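Side-chain contacts in putative C39-like peptidase (PDB 3ERV), which is of unknown function but, as a C39-like member of the papain-like peptidase clan, probably cleaves peptide bonds: residues P44-D47 against E51-S54; D67-A72 against N96-S101; P89-V94 against T166-V171; S103-Y108 against V214-Q219. One frame throughout, in Å; residues are numbered along the deposited sequence.

Contact 1 (P44-D47 against E51-S54); sequences PELD and EVTS
L46 is the one residue of the 44-47 loop that reaches the 51-54 turn of helix 50-61, and it does so with a single methyl. Its CD1 meets the CG2 methyl of V52, with L46 CD1 3.5 Å from V52 CG2, close apolar packing in which the two side chains cross at about a right angle. The leucine can reach this far because CD1 continues the chain in an extended line (chi2 -173°), pointing the methyl away from the loop backbone. The other methyl, CD2, turns toward M69 and Y98, while A72 lies against both methyls, so the leucine fills the space between the two helices 50-61 and 68-74.

This loop leads straight into the helix whose first residue is C50. In the papain-like fold the nucleophilic cysteine starts such a central helix, and C50 could hold that place here, grouped with H178 and D194 in an arrangement consistent with a catalytic triad. V52 and T53, the buried residues that L46 touches, lie in the first turn of that helix.

The polar side of the contact is slight. T53 OG1 lies 4.1 Å from L46 CD1, a plain van der Waals neighbour. The hydroxyl is bonded to G49 O one turn back, and its torsion, with OG1 anti to the carbonyl carbon (chi1 -58°), lays it beside the helix backbone for that bond. Elsewhere in the loop, E45 forms a salt bridge with K68, and D47 OD2 accepts from F100 N.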
loop_
_atom_site.group_PDB
_atom_site.type_symbol
_atom_site.label_atom_id
_atom_site.label_comp_id
_atom_site.label_asym_id
_atom_site.label_seq_id
_atom_site.Cartn_x
_atom_site.Cartn_y
_atom_site.Cartn_z
ATOM N N PRO A 44 -0.836 2.247 17.849
ATOM C CA PRO A 44 -0.096 3.487 18.135
ATOM C C PRO A 44 1.401 3.513 17.712
ATOM O O PRO A 44 1.980 4.591 17.625
ATOM C CB PRO A 44 -0.177 3.563 19.667
ATOM C CG PRO A 44 -0.161 2.097 20.097
ATOM C CD PRO A 44 -1.058 1.435 19.079
ATOM N N GLU A 45 2.019 2.351 17.485
ATOM C CA GLU A 45 3.471 2.255 17.229
ATOM C C GLU A 45 4.034 2.952 15.969
ATOM O O GLU A 45 5.150 3.440 15.979
ATOM C CB GLU A 45 3.880 0.785 17.207
ATOM C CG GLU A 45 3.450 0.085 18.445
ATOM C CD GLU A 45 2.088 -0.586 18.371
ATOM O OE1 GLU A 45 1.183 -0.269 17.561
ATOM O OE2 GLU A 45 1.936 -1.474 19.185
ATOM N N LEU A 46 3.260 3.021 14.903
ATOM C CA LEU A 46 3.783 3.476 13.601
ATOM C C LEU A 46 2.935 4.593 13.057
ATOM O O LEU A 46 1.951 4.312 12.376
ATOM C CB LEU A 46 3.792 2.321 12.587
ATOM C CG LEU A 46 4.668 1.088 12.925
ATOM C CD1 LEU A 46 4.700 0.127 11.727
ATOM C CD2 LEU A 46 6.116 1.585 13.263
ATOM N N ASP A 47 3.307 5.842 13.349
ATOM C CA ASP A 47 2.514 6.999 12.874
ATOM C C ASP A 47 2.430 6.978 11.367
ATOM O O ASP A 47 1.372 7.296 10.796
ATOM C CB ASP A 47 3.109 8.353 13.321
ATOM C CG ASP A 47 2.829 8.656 14.777
ATOM O OD1 ASP A 47 1.959 7.973 15.375
ATOM O OD2 ASP A 47 3.536 9.519 15.355
ATOM N N GLU A 51 1.821 1.521 4.812
ATOM C CA GLU A 51 2.379 0.521 3.871
ATOM C C GLU A 51 2.923 -0.766 4.504
ATOM O O GLU A 51 2.615 -1.903 4.044
ATOM C CB GLU A 51 3.468 1.165 3.007
ATOM C CG GLU A 51 3.047 2.458 2.318
ATOM C CD GLU A 51 3.449 3.769 3.003
ATOM O OE1 GLU A 51 3.746 3.783 4.217
ATOM O OE2 GLU A 51 3.404 4.841 2.310
ATOM N N VAL A 52 3.744 -0.625 5.538
ATOM C CA VAL A 52 4.299 -1.832 6.149
ATOM C C VAL A 52 3.217 -2.627 6.905
ATOM O O VAL A 52 3.319 -3.853 7.055
ATOM C CB VAL A 52 5.543 -1.576 7.060
ATOM C CG1 VAL A 52 6.730 -0.959 6.255
ATOM C CG2 VAL A 52 5.210 -0.737 8.344
ATOM N N THR A 53 2.208 -1.929 7.410
ATOM C CA THR A 53 1.142 -2.611 8.156
ATOM C C THR A 53 0.238 -3.419 7.218
ATOM O O THR A 53 -0.133 -4.546 7.569
ATOM C CB THR A 53 0.324 -1.623 9.047
ATOM O OG1 THR A 53 1.215 -0.958 9.954
ATOM C CG2 THR A 53 -0.706 -2.369 9.875
ATOM N N SER A 54 -0.121 -2.844 6.044
ATOM C CA SER A 54 -0.844 -3.566 4.975
ATOM C C SER A 54 -0.039 -4.768 4.436
ATOM O O SER A 54 -0.571 -5.872 4.186
ATOM C CB SER A 54 -1.150 -2.626 3.790
ATOM O OG SER A 54 -2.029 -1.531 4.161
#

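Contact 2 (D67-A72 against N96-S101); sequences DKMKLA and NIYTFS. With EDO (1,2-ethanediol), chain B.
I97 reaches across to A72 because CG1 lies opposite its own backbone N (chi1 -164°) and the chain runs on extended, which carries CD1 to 3.8 Å from A72 CB. M69 does the reverse: bends at chi2 (-58°) and chi3 (-53°) fold it back until CE stands 4.2 Å from Y98 CE1, at the edge of the ring and near its plane. One face of that ring is taken by its own neighbour, I97 CG2, 3.6 Å above the plane and over the centre. A water joins the two sides in the plane of the ring, 2.8 Å from Y98 OH, and donates to M69 O.

The loop is shaped by an Asx turn, extended to an Asx motif. N96 OD1 accepts from Y98 N and, at 2.8 Å, from T99 N, the two donors arriving from opposite faces of the amide. Within this turn I97 and Y98 come in succession, I97 pointing at helix 68-74 and Y98 bringing the end of its ring to it. That helix is N-capped by D67, whose OD1 accepts from K70 N at 3.1 Å and weakly from M69 N. On the loop, a 1,2-ethanediol, probably from the crystallisation liquor, takes a bond from I97 N to its O1 (2.9 Å).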
loop_
_atom_site.group_PDB
_atom_site.type_symbol
_atom_site.label_atom_id
_atom_site.label_comp_id
_atom_site.label_asym_id
_atom_site.label_seq_id
_atom_site.Cartn_x
_atom_site.Cartn_y
_atom_site.Cartn_z
ATOM N N ASP A 67 5.592 -9.321 11.879
ATOM C CA ASP A 67 4.747 -8.251 12.378
ATOM C C ASP A 67 5.173 -6.921 11.759
ATOM O O ASP A 67 6.245 -6.821 11.162
ATOM C CB ASP A 67 4.787 -8.166 13.894
ATOM C CG ASP A 67 6.147 -7.804 14.399
ATOM O OD1 ASP A 67 6.567 -6.646 14.357
ATOM O OD2 ASP A 67 6.835 -8.703 14.856
ATOM N N LYS A 68 4.321 -5.914 11.912
ATOM C CA LYS A 68 4.552 -4.605 11.354
ATOM C C LYS A 68 5.847 -3.922 11.843
ATOM O O LYS A 68 6.406 -3.119 11.106
ATOM C CB LYS A 68 3.355 -3.702 11.635
ATOM C CG LYS A 68 3.295 -3.175 13.080
ATOM C CD LYS A 68 1.866 -2.622 13.400
ATOM C CE LYS A 68 1.893 -1.849 14.704
ATOM N NZ LYS A 68 0.572 -1.755 15.361
ATOM N N MET A 69 6.300 -4.205 13.071
ATOM C CA MET A 69 7.513 -3.580 13.603
ATOM C C MET A 69 8.771 -4.103 12.905
ATOM O O MET A 69 9.738 -3.362 12.650
ATOM C CB MET A 69 7.632 -3.788 15.139
ATOM C CG MET A 69 6.381 -3.264 15.974
ATOM S SD MET A 69 6.132 -1.503 15.671
ATOM C CE MET A 69 7.804 -0.899 16.052
ATOM N N LYS A 70 8.791 -5.394 12.607
ATOM C CA LYS A 70 9.942 -5.938 11.890
ATOM C C LYS A 70 9.984 -5.354 10.477
ATOM O O LYS A 70 11.027 -4.983 9.965
ATOM C CB LYS A 70 9.881 -7.482 11.855
ATOM C CG LYS A 70 11.084 -8.123 11.150
ATOM C CD LYS A 70 11.563 -9.374 11.957
ATOM C CE LYS A 70 12.715 -10.154 11.297
ATOM N NZ LYS A 70 12.313 -10.795 10.005
ATOM N N LEU A 71 8.824 -5.240 9.847
ATOM C CA LEU A 71 8.767 -4.713 8.489
ATOM C C LEU A 71 9.144 -3.223 8.466
ATOM O O LEU A 71 9.776 -2.727 7.488
ATOM C CB LEU A 71 7.363 -4.917 7.871
ATOM C CG LEU A 71 6.989 -6.405 7.700
ATOM C CD1 LEU A 71 5.593 -6.488 7.109
ATOM C CD2 LEU A 71 7.989 -7.138 6.779
ATOM N N ALA A 72 8.731 -2.521 9.524
ATOM C CA ALA A 72 9.068 -1.106 9.652
ATOM C C ALA A 72 10.584 -0.894 9.785
ATOM O O ALA A 72 11.119 0.115 9.312
ATOM C CB ALA A 72 8.362 -0.497 10.816
ATOM N N ASN A 96 10.538 9.589 8.392
ATOM C CA ASN A 96 10.322 8.923 9.673
ATOM C C ASN A 96 9.055 8.083 9.692
ATOM O O ASN A 96 7.943 8.600 9.594
ATOM C CB ASN A 96 10.327 9.959 10.799
ATOM C CG ASN A 96 10.623 9.337 12.147
ATOM O OD1 ASN A 96 9.828 8.519 12.653
ATOM N ND2 ASN A 96 11.784 9.686 12.728
ATOM N N ILE A 97 9.233 6.760 9.707
ATOM C CA ILE A 97 8.113 5.834 9.752
ATOM C C ILE A 97 7.398 5.797 11.139
ATOM O O ILE A 97 6.223 5.457 11.223
ATOM C CB ILE A 97 8.594 4.414 9.343
ATOM C CG1 ILE A 97 7.397 3.495 8.994
ATOM C CG2 ILE A 97 9.544 3.839 10.447
ATOM C CD1 ILE A 97 7.827 2.248 8.182
ATOM N N TYR A 98 8.105 6.193 12.197
ATOM C CA TYR A 98 7.670 5.982 13.568
ATOM C C TYR A 98 6.843 7.143 14.135
ATOM O O TYR A 98 5.802 6.927 14.793
ATOM C CB TYR A 98 8.885 5.808 14.500
ATOM C CG TYR A 98 9.689 4.572 14.209
ATOM C CD1 TYR A 98 9.141 3.300 14.407
ATOM C CD2 TYR A 98 11.000 4.663 13.724
ATOM C CE1 TYR A 98 9.879 2.153 14.113
ATOM C CE2 TYR A 98 11.738 3.514 13.447
ATOM C CZ TYR A 98 11.162 2.268 13.626
ATOM O OH TYR A 98 11.902 1.148 13.314
ATOM N N THR A 99 7.326 8.366 13.927
ATOM C CA THR A 99 6.698 9.516 14.616
ATOM C C THR A 99 6.376 10.745 13.738
ATOM O O THR A 99 7.239 11.237 13.019
ATOM C CB THR A 99 7.488 9.960 15.866
ATOM O OG1 THR A 99 6.778 11.028 16.502
ATOM C CG2 THR A 99 8.902 10.446 15.512
ATOM N N PHE A 100 5.141 11.252 13.868
ATOM C CA PHE A 100 4.688 12.499 13.221
ATOM C C PHE A 100 5.558 13.666 13.709
ATOM O O PHE A 100 5.673 14.707 13.074
ATOM C CB PHE A 100 3.210 12.774 13.551
ATOM C CG PHE A 100 2.215 11.960 12.718
ATOM C CD1 PHE A 100 2.320 11.899 11.356
ATOM C CD2 PHE A 100 1.177 11.281 13.321
ATOM C CE1 PHE A 100 1.410 11.204 10.614
ATOM C CE2 PHE A 100 0.290 10.546 12.580
ATOM C CZ PHE A 100 0.401 10.528 11.222
ATOM N N SER A 101 6.198 13.514 14.843
ATOM C CA SER A 101 7.014 14.623 15.332
ATOM C C SER A 101 8.249 14.858 14.479
ATOM O O SER A 101 8.970 15.816 14.717
ATOM C CB SER A 101 7.416 14.411 16.797
ATOM O OG SER A 101 8.422 13.399 16.905
HETATM C C1 EDO B . 12.535 5.646 10.506
HETATM O O1 EDO B . 11.981 5.883 9.217
HETATM C C2 EDO B . 13.823 6.381 10.749
HETATM O O2 EDO B . 13.578 7.744 11.098
HETATM O O HOH W 1 10.698 -1.242 14.150
#

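Contact 3 (P89-V94 against T166-V171); sequences PNEGFV and TNNGDV
The carboxylate of E91 and the amide of N168 are set almost perpendicular, their planes 87° apart, and the two side chains cross at about a right angle. E91 OE1 comes to 3.5 Å from N168 ND2, and no hydrogen bond links the two segments here, so this is a loose polar approach between two exposed side chains. E91 gets there by standing extended from a CG that lies opposite its backbone N (chi1 -157°). The second amide, that of N90, borders V171, with N90 ND2 4.2 Å from V171 CG2.

Deeper in, the contact is apolar. V171 and P89 meet tip to tip, both methyls against the CG-CD end of the proline: V171 CG1 is 4.0 Å from P89 CD, and V171 CG2 is 4.0 Å from P89 CG. The valine can present the pair at once because CG1 occupies the slot between backbone N and carbonyl carbon (chi1 42°). Y108 packs on P89, and also accounts for the proline's carbonyl, which bonds Y108 N.

V171 belongs to a β-hairpin of strands 162-166 and 169-173, and N168 sits in its tight turn. The loop 89-91 meets this hairpin just before strand 93-94 joins the small three-stranded mixed sheet. Across the turn T166 OG1 donates to G169 O at 2.8 Å, in the carbonyl plane and on a lone pair. The same hydroxyl is bonded to N88 ND2, from the residue just before P89, which ties the turn to the facing loop. G169 takes a positive phi (96°), a backbone shape that suits glycine.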
loop_
_atom_site.group_PDB
_atom_site.type_symbol
_atom_site.label_atom_id
_atom_site.label_comp_id
_atom_site.label_asym_id
_atom_site.label_seq_id
_atom_site.Cartn_x
_atom_site.Cartn_y
_atom_site.Cartn_z
ATOM N N PRO A 89 10.153 8.371 -2.868
ATOM C CA PRO A 89 9.492 7.169 -2.279
ATOM C C PRO A 89 9.605 5.929 -3.166
ATOM O O PRO A 89 9.271 4.804 -2.719
ATOM C CB PRO A 89 8.025 7.582 -2.114
ATOM C CG PRO A 89 7.828 8.735 -3.165
ATOM C CD PRO A 89 9.205 9.458 -3.194
ATOM N N ASN A 90 10.051 6.136 -4.415
ATOM C CA ASN A 90 10.431 5.039 -5.271
ATOM C C ASN A 90 11.788 4.457 -4.899
ATOM O O ASN A 90 12.124 3.343 -5.315
ATOM C CB ASN A 90 10.379 5.429 -6.753
ATOM C CG ASN A 90 8.957 5.861 -7.202
ATOM O OD1 ASN A 90 8.035 5.049 -7.324
ATOM N ND2 ASN A 90 8.788 7.163 -7.423
ATOM N N GLU A 91 12.566 5.177 -4.099
ATOM C CA GLU A 91 13.859 4.636 -3.664
ATOM C C GLU A 91 13.793 3.962 -2.268
ATOM O O GLU A 91 14.381 2.911 -2.040
ATOM C CB GLU A 91 14.936 5.690 -3.708
ATOM C CG GLU A 91 16.315 5.065 -3.811
ATOM C CD GLU A 91 17.440 6.068 -3.525
ATOM O OE1 GLU A 91 17.239 7.278 -3.826
ATOM O OE2 GLU A 91 18.514 5.647 -3.020
ATOM N N GLY A 92 13.035 4.551 -1.366
ATOM C CA GLY A 92 12.839 3.948 -0.056
ATOM C C GLY A 92 11.723 4.673 0.667
ATOM O O GLY A 92 11.156 5.662 0.138
ATOM N N PHE A 93 11.430 4.223 1.895
ATOM C CA PHE A 93 10.534 4.984 2.739
ATOM C C PHE A 93 11.148 6.346 3.028
ATOM O O PHE A 93 12.285 6.439 3.493
ATOM C CB PHE A 93 10.196 4.240 4.061
ATOM C CG PHE A 93 9.169 4.939 4.870
ATOM C CD1 PHE A 93 7.851 4.519 4.840
ATOM C CD2 PHE A 93 9.512 6.074 5.632
ATOM C CE1 PHE A 93 6.858 5.211 5.602
ATOM C CE2 PHE A 93 8.538 6.785 6.367
ATOM C CZ PHE A 93 7.214 6.355 6.363
ATOM N N VAL A 94 10.388 7.417 2.802
ATOM C CA VAL A 94 10.961 8.784 2.928
ATOM C C VAL A 94 10.752 9.364 4.332
ATOM O O VAL A 94 9.601 9.684 4.734
ATOM C CB VAL A 94 10.376 9.809 1.859
ATOM C CG1 VAL A 94 11.039 11.219 2.009
ATOM C CG2 VAL A 94 10.549 9.303 0.449
ATOM N N THR A 166 13.828 15.064 -6.840
ATOM C CA THR A 166 14.660 14.108 -6.096
ATOM C C THR A 166 15.862 13.818 -6.987
ATOM O O THR A 166 15.888 14.287 -8.138
ATOM C CB THR A 166 13.901 12.809 -5.871
ATOM O OG1 THR A 166 13.896 12.046 -7.082
ATOM C CG2 THR A 166 12.453 13.089 -5.456
ATOM N N ASN A 167 16.833 13.044 -6.494
ATOM C CA ASN A 167 17.968 12.647 -7.322
ATOM C C ASN A 167 17.555 11.758 -8.495
ATOM O O ASN A 167 18.379 11.352 -9.301
ATOM C CB ASN A 167 19.064 11.966 -6.485
ATOM N N ASN A 168 16.274 11.459 -8.617
ATOM C CA ASN A 168 15.852 10.525 -9.653
ATOM C C ASN A 168 14.619 11.002 -10.354
ATOM O O ASN A 168 13.773 10.199 -10.747
ATOM C CB ASN A 168 15.569 9.171 -9.030
ATOM C CG ASN A 168 16.490 8.880 -7.838
ATOM O OD1 ASN A 168 17.658 8.535 -8.028
ATOM N ND2 ASN A 168 15.968 9.022 -6.607
ATOM N N GLY A 169 14.510 12.314 -10.505
ATOM C CA GLY A 169 13.407 12.894 -11.242
ATOM C C GLY A 169 12.275 13.327 -10.330
ATOM O O GLY A 169 12.315 13.126 -9.125
ATOM N N ASP A 170 11.260 13.921 -10.933
ATOM C CA ASP A 170 10.142 14.484 -10.194
ATOM C C ASP A 170 9.208 13.388 -9.775
ATOM O O ASP A 170 9.062 12.380 -10.471
ATOM C CB ASP A 170 9.378 15.458 -11.075
ATOM C CG ASP A 170 10.250 16.578 -11.575
ATOM O OD1 ASP A 170 11.411 16.691 -11.083
ATOM O OD2 ASP A 170 9.776 17.348 -12.456
ATOM N N VAL A 171 8.605 13.570 -8.619
ATOM C CA VAL A 171 7.588 12.647 -8.199
ATOM C C VAL A 171 6.419 13.429 -7.624
ATOM O O VAL A 171 6.601 14.394 -6.900
ATOM C CB VAL A 171 8.122 11.526 -7.214
ATOM C CG1 VAL A 171 9.075 12.111 -6.193
ATOM C CG2 VAL A 171 6.958 10.834 -6.473
#

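Contact 4 (S103-Y108 against V214-Q219); sequences SGYGVY and VQMGSQ
Q219 lays its amide nitrogen over the ring of Y108: NE2 sits 3.3 Å above the plane, over the centre, while the amide itself stands nearly upright on the ring, the planes 81° apart. Its OE1 drops beside the ring's root, 3.2 Å from Y108 CB, and accepts from H109 N at the start of helix 109-119. NE2 in turn donates to M216 O at 3.0 Å, with an N-H...O angle of 167°; M216 O lies in the amide plane of Q219, so both ends of the amide are held and its rotation is fixed.

M216 completes the patch, bent at chi2 and chi3 so that CE comes back to 3.4 Å from Y108 OH and 4.1 Å from Y105 OH. The two phenols share a hydrogen bond, Y105 OH to Y108 OH at 2.7 Å, with Y108 meeting the Y105 ring at its edge. Y108 OH also bonds S172 O, and Y105 OH has a weak bond with T174 N.

M216 and Q219 reach Y108 from the end of helix 206-215, which closes in a Schellman motif: G217, at positive phi, is the C-prime residue, with G217 N bonded to V214 O and S218 N to W213 O.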
loop_
_atom_site.group_PDB
_atom_site.type_symbol
_atom_site.label_atom_id
_atom_site.label_comp_id
_atom_site.label_asym_id
_atom_site.label_seq_id
_atom_site.Cartn_x
_atom_site.Cartn_y
_atom_site.Cartn_z
ATOM N N SER A 103 9.654 14.813 10.190
ATOM C CA SER A 103 9.171 14.756 8.797
ATOM C C SER A 103 9.181 13.355 8.223
ATOM O O SER A 103 10.108 12.598 8.485
ATOM C CB SER A 103 10.066 15.606 7.892
ATOM O OG SER A 103 10.120 16.912 8.402
ATOM N N GLY A 104 8.200 13.053 7.367
ATOM C CA GLY A 104 8.182 11.787 6.641
ATOM C C GLY A 104 7.043 11.749 5.661
ATOM O O GLY A 104 6.124 12.595 5.696
ATOM N N TYR A 105 7.069 10.785 4.754
ATOM C CA TYR A 105 6.011 10.683 3.801
ATOM C C TYR A 105 5.458 9.234 3.728
ATOM O O TYR A 105 4.452 8.910 4.373
ATOM C CB TYR A 105 6.521 11.198 2.434
ATOM C CG TYR A 105 5.512 11.000 1.312
ATOM C CD1 TYR A 105 4.243 11.599 1.383
ATOM C CD2 TYR A 105 5.819 10.235 0.186
ATOM C CE1 TYR A 105 3.305 11.425 0.370
ATOM C CE2 TYR A 105 4.880 10.045 -0.834
ATOM C CZ TYR A 105 3.617 10.682 -0.722
ATOM O OH TYR A 105 2.657 10.567 -1.697
ATOM N N GLY A 106 6.153 8.349 3.001
ATOM C CA GLY A 106 5.654 6.976 2.783
ATOM C C GLY A 106 6.625 6.327 1.825
ATOM O O GLY A 106 7.747 6.826 1.623
ATOM N N VAL A 107 6.196 5.238 1.208
ATOM C CA VAL A 107 7.070 4.465 0.345
ATOM C C VAL A 107 6.186 3.943 -0.773
ATOM O O VAL A 107 5.006 3.664 -0.558
ATOM C CB VAL A 107 7.764 3.296 1.117
ATOM C CG1 VAL A 107 6.702 2.330 1.657
ATOM C CG2 VAL A 107 8.724 2.545 0.195
ATOM N N TYR A 108 6.734 3.837 -1.976
ATOM C CA TYR A 108 5.942 3.412 -3.116
ATOM C C TYR A 108 6.186 1.922 -3.413
ATOM O O TYR A 108 6.842 1.220 -2.655
ATOM C CB TYR A 108 6.207 4.323 -4.324
ATOM C CG TYR A 108 5.466 5.660 -4.271
ATOM C CD1 TYR A 108 4.569 5.932 -3.227
ATOM C CD2 TYR A 108 5.622 6.643 -5.291
ATOM C CE1 TYR A 108 3.868 7.129 -3.159
ATOM C CE2 TYR A 108 4.906 7.860 -5.237
ATOM C CZ TYR A 108 4.017 8.089 -4.156
ATOM O OH TYR A 108 3.273 9.273 -4.029
ATOM N N VAL A 214 -5.811 4.468 -9.694
ATOM C CA VAL A 214 -5.153 4.790 -10.975
ATOM C C VAL A 214 -4.404 6.136 -10.900
ATOM O O VAL A 214 -3.270 6.275 -11.373
ATOM C CB VAL A 214 -6.179 4.793 -12.147
ATOM C CG1 VAL A 214 -5.567 5.471 -13.368
ATOM C CG2 VAL A 214 -6.620 3.366 -12.487
ATOM N N GLN A 215 -5.051 7.118 -10.279
ATOM C CA GLN A 215 -4.448 8.434 -10.051
ATOM C C GLN A 215 -3.151 8.408 -9.252
ATOM O O GLN A 215 -2.252 9.184 -9.561
ATOM C CB GLN A 215 -5.427 9.385 -9.350
ATOM C CG GLN A 215 -4.820 10.750 -9.143
ATOM C CD GLN A 215 -5.830 11.748 -8.638
ATOM O OE1 GLN A 215 -6.456 11.574 -7.594
ATOM N NE2 GLN A 215 -5.992 12.811 -9.383
ATOM N N MET A 216 -3.051 7.540 -8.236
ATOM C CA MET A 216 -1.783 7.369 -7.517
ATOM C C MET A 216 -0.762 6.471 -8.206
ATOM O O MET A 216 0.273 6.181 -7.625
ATOM C CB MET A 216 -2.009 6.880 -6.076
ATOM C CG MET A 216 -2.619 7.932 -5.151
ATOM S SD MET A 216 -1.581 9.392 -4.881
ATOM C CE MET A 216 -0.095 8.692 -4.128
ATOM N N GLY A 217 -1.026 6.020 -9.434
ATOM C CA GLY A 217 0.018 5.356 -10.186
ATOM C C GLY A 217 -0.279 3.886 -10.424
ATOM O O GLY A 217 0.595 3.134 -10.849
ATOM N N SER A 218 -1.504 3.472 -10.136
ATOM C CA SER A 218 -1.875 2.052 -10.239
ATOM C C SER A 218 -0.911 1.107 -9.469
ATOM O O SER A 218 -0.594 0.017 -9.949
ATOM C CB SER A 218 -1.939 1.647 -11.719
ATOM O OG SER A 218 -3.123 2.162 -12.311
ATOM N N GLN A 219 -0.441 1.543 -8.299
ATOM C CA GLN A 219 0.581 0.803 -7.572
ATOM C C GLN A 219 -0.043 -0.335 -6.751
ATOM O O GLN A 219 -0.980 -0.101 -5.974
ATOM C CB GLN A 219 1.368 1.702 -6.670
ATOM C CG GLN A 219 1.762 3.074 -7.243
ATOM C CD GLN A 219 2.710 3.767 -6.280
ATOM O OE1 GLN A 219 3.574 3.107 -5.716
ATOM N NE2 GLN A 219 2.542 5.079 -6.057
#

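Overall arrangement
Contacts 1 and 2, their centres about 6 Å apart, set the 44-47 loop on helix 50-61 and the 96-101 loop on helix 68-74, two helices that follow each other in the chain. Contacts 3 and 4 form a second pair, about 10 Å between centres, joined where V94 O accepts from Y105 N. E51 bridges the two groups, its carboxylate accepting from V107 N, although contacts 1 and 4 are about 15 Å apart by centre. Contact 1 closes before the others open, whereas the segments of 2 and 3, and of 3 and 4, alternate along the chain. The 89-108 region thus connects the helical part carrying C50, a possible nucleophile, with the 162-173 hairpin and the end of helix 206-215.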